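PDB 5U1T: separin from Saccharomyces cerevisiae, which cleaves the cohesin subunit MCD1/SCC1 as a caspase-like cysteine protease at the onset of anaphase, and is held inactive by securin for most of the cell cycle. Local coordinates for residues 200-205 with 247-252; 1455-1460 with 1480-1485; 576-581 with 613-618. One frame throughout, in Å; residues are numbered along the deposited sequence.

Contact 1 (200-205 with 247-252); sequences YIKQFK and SMLYDG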
loop_
_atom_site.group_PDB
_atom_site.type_symbol
_atom_site.label_atom_id
_atom_site.label_comp_id
_atom_site.label_asym_id
_atom_site.label_seq_id
_atom_site.Cartn_x
_atom_site.Cartn_y
_atom_site.Cartn_z
ATOM N N TYR A 200 61.790 -42.625 4.742
ATOM C CA TYR A 200 60.391 -43.016 4.950
ATOM C C TYR A 200 60.264 -44.033 6.078
ATOM O O TYR A 200 59.410 -43.895 6.959
ATOM C CB TYR A 200 59.766 -43.580 3.662
ATOM C CG TYR A 200 59.255 -42.527 2.692
ATOM C CD1 TYR A 200 59.340 -41.175 2.994
ATOM C CD2 TYR A 200 58.683 -42.890 1.474
ATOM C CE1 TYR A 200 58.879 -40.214 2.108
ATOM C CE2 TYR A 200 58.219 -41.939 0.586
ATOM C CZ TYR A 200 58.320 -40.601 0.908
ATOM O OH TYR A 200 57.863 -39.644 0.035
ATOM N N ILE A 201 61.126 -45.039 6.049
ATOM C CA ILE A 201 61.124 -46.098 7.051
ATOM C C ILE A 201 61.341 -45.563 8.481
ATOM O O ILE A 201 60.753 -46.075 9.441
ATOM C CB ILE A 201 62.185 -47.165 6.702
ATOM C CG1 ILE A 201 61.616 -48.110 5.639
ATOM C CG2 ILE A 201 62.620 -47.927 7.931
ATOM C CD1 ILE A 201 62.175 -49.496 5.684
ATOM N N LYS A 202 62.161 -44.525 8.617
ATOM C CA LYS A 202 62.280 -43.815 9.890
ATOM C C LYS A 202 61.012 -43.017 10.154
ATOM O O LYS A 202 60.449 -43.065 11.247
ATOM C CB LYS A 202 63.497 -42.882 9.891
ATOM C CG LYS A 202 63.763 -42.178 11.225
ATOM C CD LYS A 202 65.057 -42.671 11.865
ATOM C CE LYS A 202 65.308 -42.000 13.210
ATOM N NZ LYS A 202 66.469 -42.604 13.948
ATOM N N GLN A 203 60.567 -42.295 9.132
ATOM C CA GLN A 203 59.448 -41.375 9.249
ATOM C C GLN A 203 58.156 -42.056 9.641
ATOM O O GLN A 203 57.320 -41.490 10.357
ATOM C CB GLN A 203 59.241 -40.655 7.924
ATOM C CG GLN A 203 58.418 -39.387 8.010
ATOM C CD GLN A 203 58.710 -38.494 6.832
ATOM O OE1 GLN A 203 59.767 -38.629 6.206
ATOM N NE2 GLN A 203 57.782 -37.594 6.503
ATOM N N PHE A 204 57.985 -43.273 9.151
ATOM C CA PHE A 204 56.722 -43.957 9.325
ATOM C C PHE A 204 56.871 -45.102 10.291
ATOM O O PHE A 204 55.931 -45.867 10.517
ATOM C CB PHE A 204 56.207 -44.426 7.974
ATOM C CG PHE A 204 55.912 -43.291 7.043
ATOM C CD1 PHE A 204 55.281 -42.151 7.519
ATOM C CD2 PHE A 204 56.302 -43.337 5.714
ATOM C CE1 PHE A 204 55.021 -41.095 6.692
ATOM C CE2 PHE A 204 56.039 -42.276 4.874
ATOM C CZ PHE A 204 55.397 -41.151 5.368
ATOM N N LYS A 205 58.059 -45.167 10.891
ATOM C CA LYS A 205 58.399 -46.175 11.880
ATOM C C LYS A 205 58.163 -47.560 11.289
ATOM O O LYS A 205 57.473 -48.383 11.886
ATOM C CB LYS A 205 57.575 -45.995 13.162
ATOM C CG LYS A 205 57.189 -44.554 13.501
ATOM C CD LYS A 205 58.396 -43.717 13.869
ATOM C CE LYS A 205 57.976 -42.553 14.750
ATOM N NZ LYS A 205 57.241 -43.008 15.964
ATOM N N SER A 247 68.303 -36.192 6.055
ATOM C CA SER A 247 69.002 -35.669 7.217
ATOM C C SER A 247 68.095 -35.537 8.420
ATOM O O SER A 247 68.381 -36.052 9.491
ATOM C CB SER A 247 69.581 -34.297 6.903
ATOM O OG SER A 247 70.643 -34.392 5.987
ATOM N N MET A 248 66.976 -34.882 8.204
ATOM C CA MET A 248 65.989 -34.648 9.218
ATOM C C MET A 248 65.688 -35.815 10.118
ATOM O O MET A 248 65.659 -35.674 11.325
ATOM C CB MET A 248 64.711 -34.253 8.532
ATOM C CG MET A 248 64.767 -32.849 8.009
ATOM S SD MET A 248 64.236 -31.759 9.317
ATOM C CE MET A 248 64.949 -30.235 8.726
ATOM N N LEU A 249 65.420 -36.964 9.541
ATOM C CA LEU A 249 65.096 -38.106 10.353
ATOM C C LEU A 249 66.340 -38.773 10.917
ATOM O O LEU A 249 66.242 -39.542 11.860
ATOM C CB LEU A 249 64.255 -39.101 9.567
ATOM C CG LEU A 249 62.791 -38.702 9.483
ATOM C CD1 LEU A 249 62.666 -37.428 8.676
ATOM C CD2 LEU A 249 61.951 -39.812 8.886
ATOM N N TYR A 250 67.515 -38.475 10.373
ATOM C CA TYR A 250 68.701 -39.144 10.892
ATOM C C TYR A 250 69.730 -38.201 11.531
ATOM O O TYR A 250 70.858 -38.611 11.829
ATOM C CB TYR A 250 69.381 -39.930 9.777
ATOM C CG TYR A 250 68.581 -41.099 9.265
ATOM C CD1 TYR A 250 67.585 -40.924 8.313
ATOM C CD2 TYR A 250 68.833 -42.379 9.721
ATOM C CE1 TYR A 250 66.864 -41.992 7.838
ATOM C CE2 TYR A 250 68.115 -43.450 9.249
ATOM C CZ TYR A 250 67.135 -43.253 8.308
ATOM O OH TYR A 250 66.428 -44.330 7.842
ATOM N N ASP A 251 69.354 -36.939 11.715
ATOM C CA ASP A 251 70.206 -35.999 12.436
ATOM C C ASP A 251 70.347 -36.483 13.864
ATOM O O ASP A 251 69.352 -36.790 14.525
ATOM C CB ASP A 251 69.631 -34.575 12.401
ATOM C CG ASP A 251 70.347 -33.676 11.394
ATOM O OD1 ASP A 251 71.231 -34.178 10.656
ATOM O OD2 ASP A 251 70.012 -32.470 11.339
ATOM N N GLY A 252 71.585 -36.562 14.330
ATOM C CA GLY A 252 71.856 -37.063 15.663
ATOM C C GLY A 252 71.900 -38.581 15.691
ATOM O O GLY A 252 71.497 -39.194 16.681
#
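The closing turns of helices 190-203 and 236-250 meet near the protein surface, through Lys-202 and Gln-203 on the first and Leu-249 and Tyr-250 on the second. Lys-202 reaches across with its methylenes. Its CG lies anti to the backbone N (chi1 -175°) and the chain bends at chi2, which carries the methylenes between the backbone of the second helix and the ring of Tyr-250. There CD sits over one ring face, shifted toward the rim, 4.2 Å from the ring centroid and 14° off the normal, a CH-pi contact. The near end of the ring is lapped by Lys-202 CB, 3.9 Å from Tyr-250 OH; that hydroxyl is hydrogen-bonded to Leu-198 O, which ties the ring back to the lysine's own helix, and the ring also stacks with Tyr-246. Lys-202 and Leu-249 run past each other in opposite directions, CG of the lysine 3.5 Å from CB of the leucine. Farther out, the isobutyl end of Leu-249 crosses Gln-203 at roughly a right angle, with CD1 4.0 Å from OE1; the placing of CD2 is doubtful in the model. Gln-203 OE1 takes a hydrogen bond from Gln-199 NE2. With an alanine in place of Lys-202, the face of Tyr-250 would probably lose its methylene cover and a gap would open alongside Leu-249. Lys-205, at positive phi, is the C-prime residue of a Schellman motif that closes helix 190-203. The pair is a helix-helix contact between C-terminal turns within the enzyme's helical domain.

Contact 2 (1455-1460 with 1480-1485); sequences TLLKML and SKEIKK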
loop_
_atom_site.group_PDB
_atom_site.type_symbol
_atom_site.label_atom_id
_atom_site.label_comp_id
_atom_site.label_asym_id
_atom_site.label_seq_id
_atom_site.Cartn_x
_atom_site.Cartn_y
_atom_site.Cartn_z
ATOM N N THR A 1455 -17.535 34.655 -20.188
ATOM C CA THR A 1455 -18.385 35.818 -20.434
ATOM C C THR A 1455 -19.583 35.839 -19.477
ATOM O O THR A 1455 -20.063 36.918 -19.101
ATOM C CB THR A 1455 -18.875 35.897 -21.915
ATOM O OG1 THR A 1455 -19.616 34.718 -22.258
ATOM C CG2 THR A 1455 -17.687 36.018 -22.864
ATOM N N LEU A 1456 -20.076 34.680 -19.053
ATOM C CA LEU A 1456 -21.181 34.756 -18.109
ATOM C C LEU A 1456 -20.641 34.800 -16.681
ATOM O O LEU A 1456 -21.335 35.230 -15.770
ATOM C CB LEU A 1456 -22.197 33.618 -18.298
ATOM C CG LEU A 1456 -21.797 32.166 -18.493
ATOM C CD1 LEU A 1456 -20.960 31.735 -17.338
ATOM C CD2 LEU A 1456 -23.039 31.295 -18.604
ATOM N N LEU A 1457 -19.396 34.376 -16.488
ATOM C CA LEU A 1457 -18.759 34.596 -15.201
ATOM C C LEU A 1457 -18.622 36.098 -14.966
ATOM O O LEU A 1457 -18.789 36.577 -13.849
ATOM C CB LEU A 1457 -17.402 33.899 -15.130
ATOM C CG LEU A 1457 -17.513 32.418 -14.768
ATOM C CD1 LEU A 1457 -16.153 31.805 -14.624
ATOM C CD2 LEU A 1457 -18.301 32.218 -13.487
ATOM N N LYS A 1458 -18.332 36.847 -16.028
ATOM C CA LYS A 1458 -18.230 38.296 -15.895
ATOM C C LYS A 1458 -19.644 38.850 -15.891
ATOM O O LYS A 1458 -19.928 39.817 -15.195
ATOM C CB LYS A 1458 -17.334 38.916 -17.003
ATOM C CG LYS A 1458 -18.006 39.513 -18.263
ATOM C CD LYS A 1458 -16.942 39.946 -19.296
ATOM C CE LYS A 1458 -15.820 38.885 -19.390
ATOM N NZ LYS A 1458 -14.826 39.010 -20.520
ATOM N N MET A 1459 -20.548 38.209 -16.624
ATOM C CA MET A 1459 -21.950 38.609 -16.563
ATOM C C MET A 1459 -22.467 38.567 -15.135
ATOM O O MET A 1459 -23.077 39.516 -14.662
ATOM C CB MET A 1459 -22.819 37.708 -17.429
ATOM C CG MET A 1459 -22.974 38.153 -18.857
ATOM S SD MET A 1459 -24.189 37.092 -19.658
ATOM C CE MET A 1459 -24.668 38.133 -21.044
ATOM N N LEU A 1460 -22.206 37.461 -14.450
ATOM C CA LEU A 1460 -22.732 37.261 -13.107
ATOM C C LEU A 1460 -22.189 38.267 -12.113
ATOM O O LEU A 1460 -22.942 38.809 -11.308
ATOM C CB LEU A 1460 -22.424 35.852 -12.611
ATOM C CG LEU A 1460 -23.177 34.755 -13.347
ATOM C CD1 LEU A 1460 -22.532 33.398 -13.078
ATOM C CD2 LEU A 1460 -24.641 34.779 -12.950
ATOM N N SER A 1480 -19.717 24.528 -11.687
ATOM C CA SER A 1480 -20.183 24.787 -10.328
ATOM C C SER A 1480 -19.098 25.525 -9.532
ATOM O O SER A 1480 -19.382 26.439 -8.762
ATOM C CB SER A 1480 -20.566 23.465 -9.627
ATOM O OG SER A 1480 -21.451 22.652 -10.404
ATOM N N LYS A 1481 -17.852 25.133 -9.773
ATOM C CA LYS A 1481 -16.681 25.582 -9.016
ATOM C C LYS A 1481 -16.414 27.074 -9.045
ATOM O O LYS A 1481 -16.049 27.664 -8.028
ATOM C CB LYS A 1481 -15.441 24.867 -9.548
ATOM C CG LYS A 1481 -15.636 23.377 -9.686
ATOM C CD LYS A 1481 -15.185 22.650 -8.424
ATOM C CE LYS A 1481 -13.692 22.867 -8.151
ATOM N NZ LYS A 1481 -13.200 22.028 -7.015
ATOM N N GLU A 1482 -16.561 27.669 -10.222
ATOM C CA GLU A 1482 -16.219 29.067 -10.415
ATOM C C GLU A 1482 -17.324 30.006 -9.930
ATOM O O GLU A 1482 -17.038 31.102 -9.432
ATOM C CB GLU A 1482 -15.912 29.336 -11.890
ATOM C CG GLU A 1482 -14.483 29.811 -12.152
ATOM C CD GLU A 1482 -13.430 28.781 -11.762
ATOM O OE1 GLU A 1482 -13.662 27.557 -11.916
ATOM O OE2 GLU A 1482 -12.356 29.212 -11.293
ATOM N N ILE A 1483 -18.584 29.605 -10.081
ATOM C CA ILE A 1483 -19.657 30.401 -9.504
ATOM C C ILE A 1483 -19.398 30.486 -8.001
ATOM O O ILE A 1483 -19.470 31.572 -7.409
ATOM C CB ILE A 1483 -21.045 29.801 -9.776
ATOM C CG1 ILE A 1483 -21.422 29.973 -11.241
ATOM C CG2 ILE A 1483 -22.076 30.478 -8.919
ATOM C CD1 ILE A 1483 -22.446 28.988 -11.695
ATOM N N LYS A 1484 -19.036 29.339 -7.416
ATOM C CA LYS A 1484 -18.811 29.212 -5.976
ATOM C C LYS A 1484 -17.614 30.011 -5.472
ATOM O O LYS A 1484 -17.509 30.288 -4.273
ATOM C CB LYS A 1484 -18.640 27.737 -5.587
ATOM C CG LYS A 1484 -19.936 26.950 -5.660
ATOM C CD LYS A 1484 -19.794 25.521 -5.170
ATOM C CE LYS A 1484 -21.035 24.736 -5.523
ATOM N NZ LYS A 1484 -20.853 23.282 -5.387
ATOM N N LYS A 1485 -16.711 30.379 -6.375
ATOM C CA LYS A 1485 -15.536 31.129 -5.970
ATOM C C LYS A 1485 -15.881 32.593 -5.847
ATOM O O LYS A 1485 -15.219 33.326 -5.116
ATOM C CB LYS A 1485 -14.382 30.923 -6.948
ATOM C CG LYS A 1485 -13.821 29.523 -6.888
ATOM C CD LYS A 1485 -12.599 29.350 -7.761
ATOM C CE LYS A 1485 -12.201 27.879 -7.847
ATOM N NZ LYS A 1485 -10.918 27.699 -8.583
#
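Leu-1457 laps the aliphatic part of Glu-1482, its CD1 lying 3.6 Å from CG of the glutamate and 3.7 Å from CB. The second methyl, CD2, reaches the same CB at 4.1 Å, so the fork of the leucine sits against the base of the acidic chain. CG of Leu-1457 is anti to the carbonyl carbon (chi1 -83°), which swings a side chain that starts off along the flank of its helix round to the other segment. Glu-1482 behaves the other way: its CB points toward the other helix, but the chain bends at chi2 (63°) and takes the carboxylate away from the contact. There OE2 forms a weak salt bridge with NZ of Lys-1485 at 3.4 Å, and OE1 has a long, weak ion pair with Arg-1479. The apolar stem of the glutamate is thus used for packing, while the carboxylate pairs with Lys-1485 of its own segment, away from the leucine. The setting is the six-stranded mixed sheet of the caspase-like protease domain: helix 1453-1461 belongs to the beta-alpha-beta crossover from strand 1444-1447 to the parallel strand 1465-1469, and the short helix 1480-1483 lies on the way from that strand to 1492-1494, the strand that leads toward Cys-1497, the active-site residue by similarity. A turn farther along the first helix, Leu-1460 places CD1 4.0 Å from CG1 of Ile-1483. Both of these residues are buried, and both also touch Tyr-1517 of helix 1513-1519. Leu-1460 is hydrogen-bonded through its backbone to Ala-1490. Ile-1483 is also met, more loosely, by Leu-1457, whose CD2 stands 4.5 Å from CG1 of the isoleucine.

Contact 3 (576-581 with 613-618); sequences TNLSKI and CYLNFN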
loop_
_atom_site.group_PDB
_atom_site.type_symbol
_atom_site.label_atom_id
_atom_site.label_comp_id
_atom_site.label_asym_id
_atom_site.label_seq_id
_atom_site.Cartn_x
_atom_site.Cartn_y
_atom_site.Cartn_z
ATOM N N THR A 576 -5.170 -19.639 -2.357
ATOM C CA THR A 576 -5.524 -21.039 -2.299
ATOM C C THR A 576 -4.692 -21.849 -1.383
ATOM O O THR A 576 -5.181 -22.619 -0.596
ATOM C CB THR A 576 -5.316 -21.706 -3.651
ATOM O OG1 THR A 576 -5.790 -20.856 -4.685
ATOM C CG2 THR A 576 -6.052 -22.992 -3.707
ATOM N N ASN A 577 -3.402 -21.699 -1.530
ATOM C CA ASN A 577 -2.468 -22.497 -0.737
ATOM C C ASN A 577 -1.772 -21.757 0.388
ATOM O O ASN A 577 -0.929 -22.345 1.065
ATOM C CB ASN A 577 -1.396 -23.100 -1.632
ATOM C CG ASN A 577 -1.945 -24.155 -2.534
ATOM O OD1 ASN A 577 -2.704 -25.035 -2.092
ATOM N ND2 ASN A 577 -1.608 -24.066 -3.816
ATOM N N LEU A 578 -2.110 -20.485 0.580
ATOM C CA LEU A 578 -1.411 -19.633 1.538
ATOM C C LEU A 578 -1.364 -20.235 2.941
ATOM O O LEU A 578 -0.306 -20.290 3.588
ATOM C CB LEU A 578 -2.067 -18.250 1.593
ATOM C CG LEU A 578 -1.357 -17.170 2.404
ATOM C CD1 LEU A 578 0.146 -17.312 2.306
ATOM C CD2 LEU A 578 -1.767 -15.790 1.909
ATOM N N SER A 579 -2.524 -20.670 3.410
ATOM C CA SER A 579 -2.638 -21.219 4.744
ATOM C C SER A 579 -1.921 -22.589 4.880
ATOM O O SER A 579 -1.145 -22.813 5.822
ATOM C CB SER A 579 -4.113 -21.321 5.100
ATOM O OG SER A 579 -4.252 -21.907 6.367
ATOM N N LYS A 580 -2.181 -23.489 3.935
ATOM C CA LYS A 580 -1.481 -24.780 3.837
ATOM C C LYS A 580 0.036 -24.622 3.983
ATOM O O LYS A 580 0.641 -25.259 4.839
ATOM C CB LYS A 580 -1.796 -25.466 2.498
ATOM C CG LYS A 580 -2.230 -26.920 2.606
ATOM C CD LYS A 580 -1.385 -27.848 1.692
ATOM C CE LYS A 580 -1.678 -29.341 2.009
ATOM N NZ LYS A 580 -0.877 -30.356 1.204
ATOM N N ILE A 581 0.635 -23.747 3.172
ATOM C CA ILE A 581 2.087 -23.624 3.159
ATOM C C ILE A 581 2.661 -22.790 4.308
ATOM O O ILE A 581 3.802 -22.997 4.689
ATOM C CB ILE A 581 2.604 -23.052 1.799
ATOM C CG1 ILE A 581 2.269 -21.581 1.631
ATOM C CG2 ILE A 581 2.051 -23.852 0.629
ATOM C CD1 ILE A 581 2.611 -21.049 0.275
ATOM N N CYS A 613 4.633 -10.633 4.113
ATOM C CA CYS A 613 3.978 -9.599 3.335
ATOM C C CYS A 613 2.696 -10.074 2.650
ATOM O O CYS A 613 1.739 -9.308 2.547
ATOM C CB CYS A 613 4.947 -9.035 2.302
ATOM S SG CYS A 613 4.239 -7.965 1.042
ATOM N N TYR A 614 2.636 -11.318 2.197
ATOM C CA TYR A 614 1.411 -11.773 1.546
ATOM C C TYR A 614 0.372 -12.196 2.583
ATOM O O TYR A 614 -0.823 -12.127 2.319
ATOM C CB TYR A 614 1.684 -12.922 0.587
ATOM C CG TYR A 614 0.668 -13.123 -0.516
ATOM C CD1 TYR A 614 0.296 -12.075 -1.347
ATOM C CD2 TYR A 614 0.116 -14.374 -0.756
ATOM C CE1 TYR A 614 -0.603 -12.259 -2.384
ATOM C CE2 TYR A 614 -0.785 -14.572 -1.795
ATOM C CZ TYR A 614 -1.143 -13.503 -2.600
ATOM O OH TYR A 614 -2.038 -13.671 -3.629
ATOM N N LEU A 615 0.827 -12.654 3.746
ATOM C CA LEU A 615 -0.086 -12.944 4.837
ATOM C C LEU A 615 -0.772 -11.647 5.294
ATOM O O LEU A 615 -1.996 -11.554 5.398
ATOM C CB LEU A 615 0.646 -13.590 6.017
ATOM C CG LEU A 615 1.038 -15.062 5.925
ATOM C CD1 LEU A 615 1.782 -15.437 7.185
ATOM C CD2 LEU A 615 -0.154 -15.976 5.708
ATOM N N ASN A 616 0.051 -10.646 5.563
ATOM C CA ASN A 616 -0.408 -9.347 5.990
ATOM C C ASN A 616 -1.352 -8.661 5.000
ATOM O O ASN A 616 -2.357 -8.081 5.385
ATOM C CB ASN A 616 0.804 -8.474 6.240
ATOM C CG ASN A 616 0.445 -7.045 6.450
ATOM O OD1 ASN A 616 0.112 -6.322 5.501
ATOM N ND2 ASN A 616 0.537 -6.605 7.697
ATOM N N PHE A 617 -1.025 -8.717 3.723
ATOM C CA PHE A 617 -1.862 -8.114 2.705
ATOM C C PHE A 617 -3.208 -8.837 2.591
ATOM O O PHE A 617 -4.187 -8.252 2.132
ATOM C CB PHE A 617 -1.099 -8.107 1.382
ATOM C CG PHE A 617 -1.917 -7.731 0.171
ATOM C CD1 PHE A 617 -2.587 -8.707 -0.567
ATOM C CD2 PHE A 617 -1.949 -6.427 -0.275
ATOM C CE1 PHE A 617 -3.301 -8.379 -1.700
ATOM C CE2 PHE A 617 -2.659 -6.095 -1.410
ATOM C CZ PHE A 617 -3.352 -7.074 -2.118
ATOM N N ASN A 618 -3.263 -10.097 3.017
ATOM C CA ASN A 618 -4.520 -10.845 2.978
ATOM C C ASN A 618 -5.167 -10.960 4.348
ATOM O O ASN A 618 -6.171 -11.658 4.512
ATOM C CB ASN A 618 -4.314 -12.233 2.389
ATOM C CG ASN A 618 -4.238 -12.208 0.887
ATOM O OD1 ASN A 618 -3.209 -12.553 0.293
ATOM N ND2 ASN A 618 -5.323 -11.782 0.248
#
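The ring of Tyr-614 is met obliquely by Leu-578, whose CD2 comes 3.6 Å from CD2 of the ring, while one end of the Asn-618 amide, whose orientation is doubtful, lies over the centre of one face of Tyr-614 and at the edge of the Phe-617 ring, in its plane. Which end of the amide is the oxygen is uncertain, so its polarity carries no weight. These groups belong to a buried helix-helix contact in the all-helical part of the chain, where the first turn of helix 578-590 packs on the last turn of helix 602-617. Leu-578 carries the contact from the first helix. With CG anti to its backbone N (chi1 -172°), it reaches straight across and divides its branches: CD2 goes to the tyrosine and CD1 to Leu-615. At the tyrosine the methyl meets the CD2-CE2 bond, 4.0 Å from CE2 of Tyr-614. The far end of the ring is fixed by a hydrogen bond from Tyr-614 OH to Leu-574 O, in the turn leading into the first helix, and Met-570 and Leu-786 touch the tyrosine side chain as well. Phe-620, just beyond the second helix, touches both Leu-578 and Leu-615. The leucines cross at a slant, and CD2 of Leu-615 stands 3.7 Å from CD1 of Leu-578 and equally far from its CG.

Along the chain the contacts follow in series, contact 1, then contact 3, then contact 2, and none touches another. Contacts 1 and 2 lie on opposite sides of the chain's centre, with their own centres 113 Å apart; contact 3, about 17 Å from the chain's centre, is 70 Å from contact 1 and 54 Å from contact 2, centre to centre. Contacts 1 and 3 each join two neighbouring helices within the helical body, one pair near the surface and the other buried. Contact 2 instead joins two helices beside the six-stranded sheet of the caspase-like protease domain. Each is therefore local to its own part of an elongated enzyme whose helical body precedes its catalytic domain.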